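Insect group II chitinase from Ostrinia furnacalis probably hydrolyses the beta-1,4 linkages of chitin in insects, as a chitinase of glycoside hydrolase family 18. Local coordinates of one contact, PDB 5Y29 (chain A, 1.80 Å), residues T197-G202 and G209-L214, beside the matching contact of the related ofchtiv-g5 from Ostrinia furnacalis, PDB 6JM8 (chain B, 1.91 Å), residues T192-G197 and G204-L209. One frame, after least-squares fit of the local backbone (RMSD 0.30 Å); residues are numbered along the deposited sequences.

Structure 1 (5Y29); sequences TYDYHG and GHVAPL.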
loop_
_atom_site.group_PDB
_atom_site.type_symbol
_atom_site.label_atom_id
_atom_site.label_comp_id
_atom_site.label_asym_id
_atom_site.label_seq_id
_atom_site.Cartn_x
_atom_site.Cartn_y
_atom_site.Cartn_z
ATOM N N THR A 197 4.209 4.640 -2.007
ATOM C CA THR A 197 5.631 4.926 -2.143
ATOM C C THR A 197 6.462 3.676 -1.854
ATOM O O THR A 197 7.285 3.659 -0.933
ATOM C CB THR A 197 6.014 6.086 -1.219
ATOM O OG1 THR A 197 5.272 5.989 0.003
ATOM C CG2 THR A 197 5.669 7.425 -1.881
ATOM N N TYR A 198 6.236 2.623 -2.630
ATOM C CA TYR A 198 7.000 1.386 -2.516
ATOM C C TYR A 198 6.867 0.643 -3.840
ATOM O O TYR A 198 6.148 1.080 -4.745
ATOM C CB TYR A 198 6.542 0.549 -1.309
ATOM C CG TYR A 198 5.041 0.463 -1.098
ATOM C CD1 TYR A 198 4.229 -0.217 -2.001
ATOM C CD2 TYR A 198 4.440 1.032 0.023
ATOM C CE1 TYR A 198 2.859 -0.312 -1.806
ATOM C CE2 TYR A 198 3.070 0.941 0.225
ATOM C CZ TYR A 198 2.287 0.270 -0.697
ATOM O OH TYR A 198 0.929 0.173 -0.508
ATOM N N ASP A 199 7.583 -0.480 -3.954
ATOM C CA ASP A 199 7.703 -1.230 -5.207
ATOM C C ASP A 199 8.328 -0.380 -6.311
ATOM O O ASP A 199 8.020 -0.549 -7.493
ATOM C CB ASP A 199 6.355 -1.796 -5.663
ATOM C CG ASP A 199 5.795 -2.817 -4.686
ATOM O OD1 ASP A 199 6.594 -3.420 -3.932
ATOM O OD2 ASP A 199 4.564 -3.015 -4.671
ATOM N N TYR A 200 9.209 0.544 -5.927
ATOM C CA TYR A 200 10.005 1.265 -6.914
ATOM C C TYR A 200 10.917 0.322 -7.684
ATOM O O TYR A 200 11.282 0.603 -8.832
ATOM C CB TYR A 200 10.842 2.343 -6.231
ATOM C CG TYR A 200 10.069 3.557 -5.763
ATOM C CD1 TYR A 200 9.739 4.581 -6.644
ATOM C CD2 TYR A 200 9.692 3.690 -4.434
ATOM C CE1 TYR A 200 9.043 5.702 -6.210
ATOM C CE2 TYR A 200 9.002 4.796 -3.993
ATOM C CZ TYR A 200 8.679 5.799 -4.880
ATOM O OH TYR A 200 7.996 6.898 -4.417
ATOM N N HIS A 201 11.305 -0.791 -7.064
ATOM C CA HIS A 201 12.238 -1.735 -7.653
ATOM C C HIS A 201 11.841 -3.146 -7.254
ATOM O O HIS A 201 11.252 -3.369 -6.193
ATOM C CB HIS A 201 13.682 -1.438 -7.222
ATOM C CG HIS A 201 14.181 -0.111 -7.701
ATOM N ND1 HIS A 201 14.356 0.174 -9.038
ATOM C CD2 HIS A 201 14.520 1.014 -7.028
ATOM C CE1 HIS A 201 14.787 1.416 -9.169
ATOM N NE2 HIS A 201 14.895 1.949 -7.965
ATOM N N GLY A 202 12.162 -4.089 -8.126
ATOM C CA GLY A 202 11.771 -5.470 -7.927
ATOM C C GLY A 202 12.351 -6.312 -9.039
ATOM O O GLY A 202 13.080 -5.816 -9.906
ATOM N N GLY A 209 17.675 -3.694 -6.427
ATOM C CA GLY A 209 17.298 -2.328 -6.112
ATOM C C GLY A 209 16.423 -2.341 -4.882
ATOM O O GLY A 209 15.938 -3.392 -4.453
ATOM N N HIS A 210 16.225 -1.161 -4.310
ATOM C CA HIS A 210 15.478 -1.085 -3.066
ATOM C C HIS A 210 13.987 -0.922 -3.323
ATOM O O HIS A 210 13.565 -0.144 -4.184
ATOM C CB HIS A 210 15.969 0.050 -2.175
ATOM C CG HIS A 210 15.625 -0.155 -0.736
ATOM N ND1 HIS A 210 14.373 0.111 -0.226
ATOM C CD2 HIS A 210 16.353 -0.653 0.293
ATOM C CE1 HIS A 210 14.352 -0.189 1.062
ATOM N NE2 HIS A 210 15.541 -0.655 1.400
ATOM N N VAL A 211 13.194 -1.651 -2.534
ATOM C CA VAL A 211 11.741 -1.630 -2.667
ATOM C C VAL A 211 11.178 -0.221 -2.484
ATOM O O VAL A 211 10.195 0.147 -3.142
ATOM C CB VAL A 211 11.118 -2.626 -1.670
ATOM C CG1 VAL A 211 11.546 -2.292 -0.255
ATOM C CG2 VAL A 211 9.599 -2.647 -1.793
ATOM N N ALA A 212 11.771 0.595 -1.603
ATOM C CA ALA A 212 11.171 1.879 -1.219
ATOM C C ALA A 212 12.233 2.884 -0.784
ATOM O O ALA A 212 12.311 3.265 0.387
ATOM C CB ALA A 212 10.139 1.674 -0.110
ATOM N N PRO A 213 13.032 3.391 -1.727
ATOM C CA PRO A 213 14.013 4.426 -1.370
ATOM C C PRO A 213 13.327 5.702 -0.909
ATOM O O PRO A 213 12.267 6.078 -1.416
ATOM C CB PRO A 213 14.787 4.660 -2.675
ATOM C CG PRO A 213 14.404 3.533 -3.588
ATOM C CD PRO A 213 13.044 3.085 -3.165
ATOM N N LEU A 214 13.946 6.370 0.061
ATOM C CA LEU A 214 13.441 7.654 0.538
ATOM C C LEU A 214 14.013 8.828 -0.253
ATOM O O LEU A 214 13.265 9.735 -0.628
ATOM C CB LEU A 214 13.755 7.830 2.025
ATOM C CG LEU A 214 13.321 9.155 2.664
ATOM C CD1 LEU A 214 11.827 9.394 2.485
ATOM C CD2 LEU A 214 13.689 9.181 4.139
#
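Tyr200 N donates to Val211 O at 3.0 Å where 197-202 and 209-214 run past each other, with Tyr198 CA 4.4 Å from Ala212 CA. Both segments belong to the long loop that leaves strand 192-195 of the family 18 TIM barrel and leads to helix 227-236. Tyr200, its CG anti to the carbonyl carbon (chi1 -74°), lays CD2 of its ring 3.6 Å from Pro213 CD; its OH reaches Thr230 for a hydrogen bond. Val211 turns CG2 to Asp199 and sits 3.8 Å from Asp199 OD1, an oxygen hydrogen-bonded to Tyr251 and Gln253. Ala212 CB packs against Tyr198 CB at 4.0 Å, while the Tyr198 ring continues to Met344 and Trp346 of the barrel. At the far end the His201 ring brings its edge to His210 O, 3.2 Å from CD2, and ND1 is tied to Asp205. The His210 ring folds back, with ND1 accepting Ala212 N in its ring plane at 3.0 Å, a nearly straight bond of 169°.

Structure 1 against structure 2
Val211(A) against Asn206(B) is the sharpest difference, because an apolar branch stands against an amide. CG2 of Val211(A) and CG of Asn206(B) are 0.1 Å apart after superposition, so the amide carbon takes the very place of the methyl. From there OD1 of Asn206(B) accepts Asp194(B) N at 2.9 Å, a bond that Val211(A) has no polar atom to make. CG1 of Val211(A) has no counterpart in Asn206(B). This extra bond in structure 2 probably helps to fix the backbone of the aspartate, although Asp199(A) and Asp194(B) keep their place, as do Tyr198(A) and Tyr193(B).

Tyr200(A) against Met195(B) exchanges a ring for a bent thioether chain in the same buried place. The CB atoms coincide within the error, and CD1 of Tyr200(A) lies 0.9 Å apart from SD of Met195(B), with CE2 of Tyr200(A) and CE of Met195(B) 1.0 Å apart. The phenol OH has no counterpart in Met195(B), which therefore lacks the means of making the hydrogen bond found between the hydroxyls of Tyr200(A) and Thr230(A). The backbone bond is found in both, from Tyr200(A) N to Val211(A) O and from Met195(B) N to Asn206(B) O.

His210(A) and His205(B) lie differently, and the bond from Ala212(A) N to His210(A) ND1 is absent in structure 2, where Ala207(B) N and His205(B) ND1 are 6.3 Å apart. At this place three linked sugar units are modelled in structure 2 alone; all touch Asp194(B), and the chain E unit also touches Tyr193(B).

Structure 2 (6JM8); sequences TYDMHG and GHNAPL. With NAG (2-acetamido-2-deoxy-beta-D-glucopyranose), chain C; NAG (2-acetamido-2-deoxy-beta-D-glucopyranose), chain D; NAG (2-acetamido-2-deoxy-beta-D-glucopyranose), chain E.
Met195 N donates to Asn206 O at 2.8 Å where 192-197 and 204-209 run past each other, with Tyr193 CA 4.6 Å from Ala207 CA. Met195, its CG anti to the carbonyl carbon (chi1 -60°), bends at chi2 and passes Pro208 with CG 3.7 Å from Pro208 CD. Asn206 lies alongside Asp194; its OD1 accepts Asp194 N at 2.9 Å, with the donor above the carbonyl plane. Asp194 OD1 is held by Tyr250 and by a salt bridge to Arg252, leaving OD2 to take a hydrogen bond from O6 of the chain E sugar at 2.8 Å. This grip belongs to the glycan-binding pocket, where Tyr193 also borders that sugar. Ala207 CB packs against Tyr193 CB at 4.3 Å, while the Tyr193 ring continues to Met343 and Trp345 of the barrel. At the far end the His196 ring brings its edge to His205 O, 3.4 Å from CD2, and ND1 is tied to Asp200. His205 points away from the contact, and its NE2 is hydrogen-bonded to Asp304.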
loop_
_atom_site.group_PDB
_atom_site.type_symbol
_atom_site.label_atom_id
_atom_site.label_comp_id
_atom_site.label_asym_id
_atom_site.label_seq_id
_atom_site.Cartn_x
_atom_site.Cartn_y
_atom_site.Cartn_z
ATOM N N THR B 192 3.936 4.499 -2.304
ATOM C CA THR B 192 5.366 4.801 -2.373
ATOM C C THR B 192 6.193 3.585 -1.951
ATOM O O THR B 192 6.944 3.594 -0.975
ATOM C CB THR B 192 5.692 6.023 -1.522
ATOM O OG1 THR B 192 4.877 6.022 -0.344
ATOM C CG2 THR B 192 5.427 7.297 -2.308
ATOM N N TYR B 193 6.020 2.518 -2.722
ATOM C CA TYR B 193 6.809 1.301 -2.597
ATOM C C TYR B 193 6.754 0.597 -3.945
ATOM O O TYR B 193 6.191 1.119 -4.911
ATOM C CB TYR B 193 6.304 0.419 -1.449
ATOM C CG TYR B 193 4.798 0.336 -1.332
ATOM C CD1 TYR B 193 4.049 -0.376 -2.260
ATOM C CD2 TYR B 193 4.126 0.962 -0.289
ATOM C CE1 TYR B 193 2.675 -0.459 -2.156
ATOM C CE2 TYR B 193 2.749 0.882 -0.177
ATOM C CZ TYR B 193 2.030 0.170 -1.113
ATOM O OH TYR B 193 0.661 0.085 -1.013
ATOM N N ASP B 194 7.347 -0.596 -4.010
ATOM C CA ASP B 194 7.548 -1.297 -5.279
ATOM C C ASP B 194 8.315 -0.432 -6.273
ATOM O O ASP B 194 8.078 -0.498 -7.481
ATOM C CB ASP B 194 6.220 -1.759 -5.891
ATOM C CG ASP B 194 5.443 -2.677 -4.973
ATOM O OD1 ASP B 194 6.074 -3.461 -4.234
ATOM O OD2 ASP B 194 4.197 -2.611 -4.989
ATOM N N MET B 195 9.229 0.403 -5.764
ATOM C CA MET B 195 10.034 1.249 -6.638
ATOM C C MET B 195 10.926 0.407 -7.536
ATOM O O MET B 195 11.090 0.709 -8.724
ATOM C CB MET B 195 10.877 2.213 -5.804
ATOM C CG MET B 195 10.063 3.147 -4.930
ATOM S SD MET B 195 9.322 4.480 -5.883
ATOM C CE MET B 195 8.309 5.259 -4.631
ATOM N N HIS B 196 11.519 -0.645 -6.981
ATOM C CA HIS B 196 12.258 -1.631 -7.748
ATOM C C HIS B 196 11.861 -3.013 -7.254
ATOM O O HIS B 196 11.210 -3.163 -6.217
ATOM C CB HIS B 196 13.768 -1.416 -7.634
ATOM C CG HIS B 196 14.208 -0.060 -8.086
ATOM N ND1 HIS B 196 14.355 0.266 -9.416
ATOM C CD2 HIS B 196 14.506 1.059 -7.387
ATOM C CE1 HIS B 196 14.738 1.525 -9.517
ATOM N NE2 HIS B 196 14.835 2.030 -8.300
ATOM N N GLY B 197 12.256 -4.026 -8.009
ATOM C CA GLY B 197 11.857 -5.377 -7.667
ATOM C C GLY B 197 12.432 -6.369 -8.650
ATOM O O GLY B 197 13.165 -6.013 -9.578
ATOM N N GLY B 204 17.709 -3.382 -6.551
ATOM C CA GLY B 204 17.278 -2.034 -6.234
ATOM C C GLY B 204 16.367 -2.085 -5.032
ATOM O O GLY B 204 15.862 -3.146 -4.653
ATOM N N HIS B 205 16.155 -0.918 -4.435
ATOM C CA HIS B 205 15.410 -0.841 -3.188
ATOM C C HIS B 205 13.912 -0.798 -3.441
ATOM O O HIS B 205 13.442 -0.183 -4.402
ATOM C CB HIS B 205 15.838 0.378 -2.375
ATOM C CG HIS B 205 17.265 0.328 -1.935
ATOM N ND1 HIS B 205 17.780 -0.719 -1.200
ATOM C CD2 HIS B 205 18.293 1.183 -2.142
ATOM C CE1 HIS B 205 19.061 -0.501 -0.965
ATOM N NE2 HIS B 205 19.396 0.647 -1.524
ATOM N N ASN B 206 13.169 -1.462 -2.555
ATOM C CA ASN B 206 11.715 -1.489 -2.653
ATOM C C ASN B 206 11.119 -0.109 -2.405
ATOM O O ASN B 206 10.207 0.317 -3.124
ATOM C CB ASN B 206 11.158 -2.511 -1.662
ATOM C CG ASN B 206 9.654 -2.651 -1.745
ATOM O OD1 ASN B 206 9.068 -2.541 -2.820
ATOM N ND2 ASN B 206 9.020 -2.906 -0.605
ATOM N N ALA B 207 11.622 0.607 -1.400
ATOM C CA ALA B 207 11.110 1.931 -1.041
ATOM C C ALA B 207 12.253 2.827 -0.582
ATOM O O ALA B 207 12.307 3.251 0.579
ATOM C CB ALA B 207 10.036 1.822 0.043
ATOM N N PRO B 208 13.178 3.162 -1.482
ATOM C CA PRO B 208 14.244 4.094 -1.108
ATOM C C PRO B 208 13.675 5.485 -0.885
ATOM O O PRO B 208 12.822 5.956 -1.641
ATOM C CB PRO B 208 15.186 4.057 -2.315
ATOM C CG PRO B 208 14.281 3.768 -3.461
ATOM C CD PRO B 208 13.208 2.848 -2.923
ATOM N N LEU B 209 14.138 6.135 0.183
ATOM C CA LEU B 209 13.672 7.485 0.475
ATOM C C LEU B 209 14.286 8.494 -0.485
ATOM O O LEU B 209 13.585 9.364 -1.016
ATOM C CB LEU B 209 14.004 7.850 1.920
ATOM C CG LEU B 209 13.326 9.096 2.489
ATOM C CD1 LEU B 209 11.863 9.147 2.084
ATOM C CD2 LEU B 209 13.465 9.110 4.001
HETATM C C1 NAG C . 3.342 -3.189 -8.727
HETATM C C2 NAG C . 3.105 -4.490 -7.984
HETATM C C3 NAG C . 1.718 -4.501 -7.328
HETATM C C4 NAG C . 1.454 -3.232 -6.523
HETATM C C5 NAG C . 1.803 -2.006 -7.368
HETATM C C6 NAG C . 1.694 -0.687 -6.637
HETATM C C7 NAG C . 3.907 -6.750 -8.582
HETATM C C8 NAG C . 3.952 -7.807 -9.647
HETATM N N2 NAG C . 3.263 -5.619 -8.891
HETATM O O3 NAG C . 1.634 -5.614 -6.446
HETATM O O4 NAG C . 0.078 -3.210 -6.137
HETATM O O5 NAG C . 3.147 -2.101 -7.854
HETATM O O6 NAG C . 1.835 0.377 -7.565
HETATM O O7 NAG C . 4.439 -6.913 -7.492
HETATM C C1 NAG D . 7.124 -1.274 -11.754
HETATM C C2 NAG D . 6.322 -0.390 -10.797
HETATM C C3 NAG D . 5.690 -1.251 -9.705
HETATM C C4 NAG D . 4.933 -2.444 -10.282
HETATM C C5 NAG D . 5.751 -3.210 -11.340
HETATM C C6 NAG D . 4.979 -4.279 -12.112
HETATM C C7 NAG D . 6.879 1.959 -10.332
HETATM C C8 NAG D . 7.847 2.903 -9.669
HETATM N N2 NAG D . 7.148 0.653 -10.203
HETATM O O1 NAG D . 7.572 -0.495 -12.809
HETATM O O3 NAG D . 4.817 -0.429 -8.947
HETATM O O4 NAG D . 4.685 -3.306 -9.183
HETATM O O5 NAG D . 6.268 -2.296 -12.307
HETATM O O6 NAG D . 5.814 -5.324 -12.585
HETATM O O7 NAG D . 5.889 2.364 -10.931
HETATM C C1 NAG E . -0.232 -2.717 -4.788
HETATM C C2 NAG E . -1.659 -3.180 -4.344
HETATM C C3 NAG E . -1.702 -4.683 -4.027
HETATM C C4 NAG E . -0.315 -5.258 -3.808
HETATM C C5 NAG E . 0.538 -4.288 -3.009
HETATM C C6 NAG E . 1.887 -4.894 -2.712
HETATM C C7 NAG E . -3.044 -1.417 -3.326
HETATM C C8 NAG E . -3.445 -0.746 -2.051
HETATM N N2 NAG E . -2.150 -2.404 -3.212
HETATM O O3 NAG E . -2.375 -5.408 -5.049
HETATM O O4 NAG E . -0.417 -6.426 -3.007
HETATM O O5 NAG E . 0.773 -3.086 -3.756
HETATM O O6 NAG E . 2.739 -4.752 -3.839
HETATM O O7 NAG E . -3.493 -1.064 -4.412
HETATM O O HOH W 1 13.356 -4.113 -4.184
#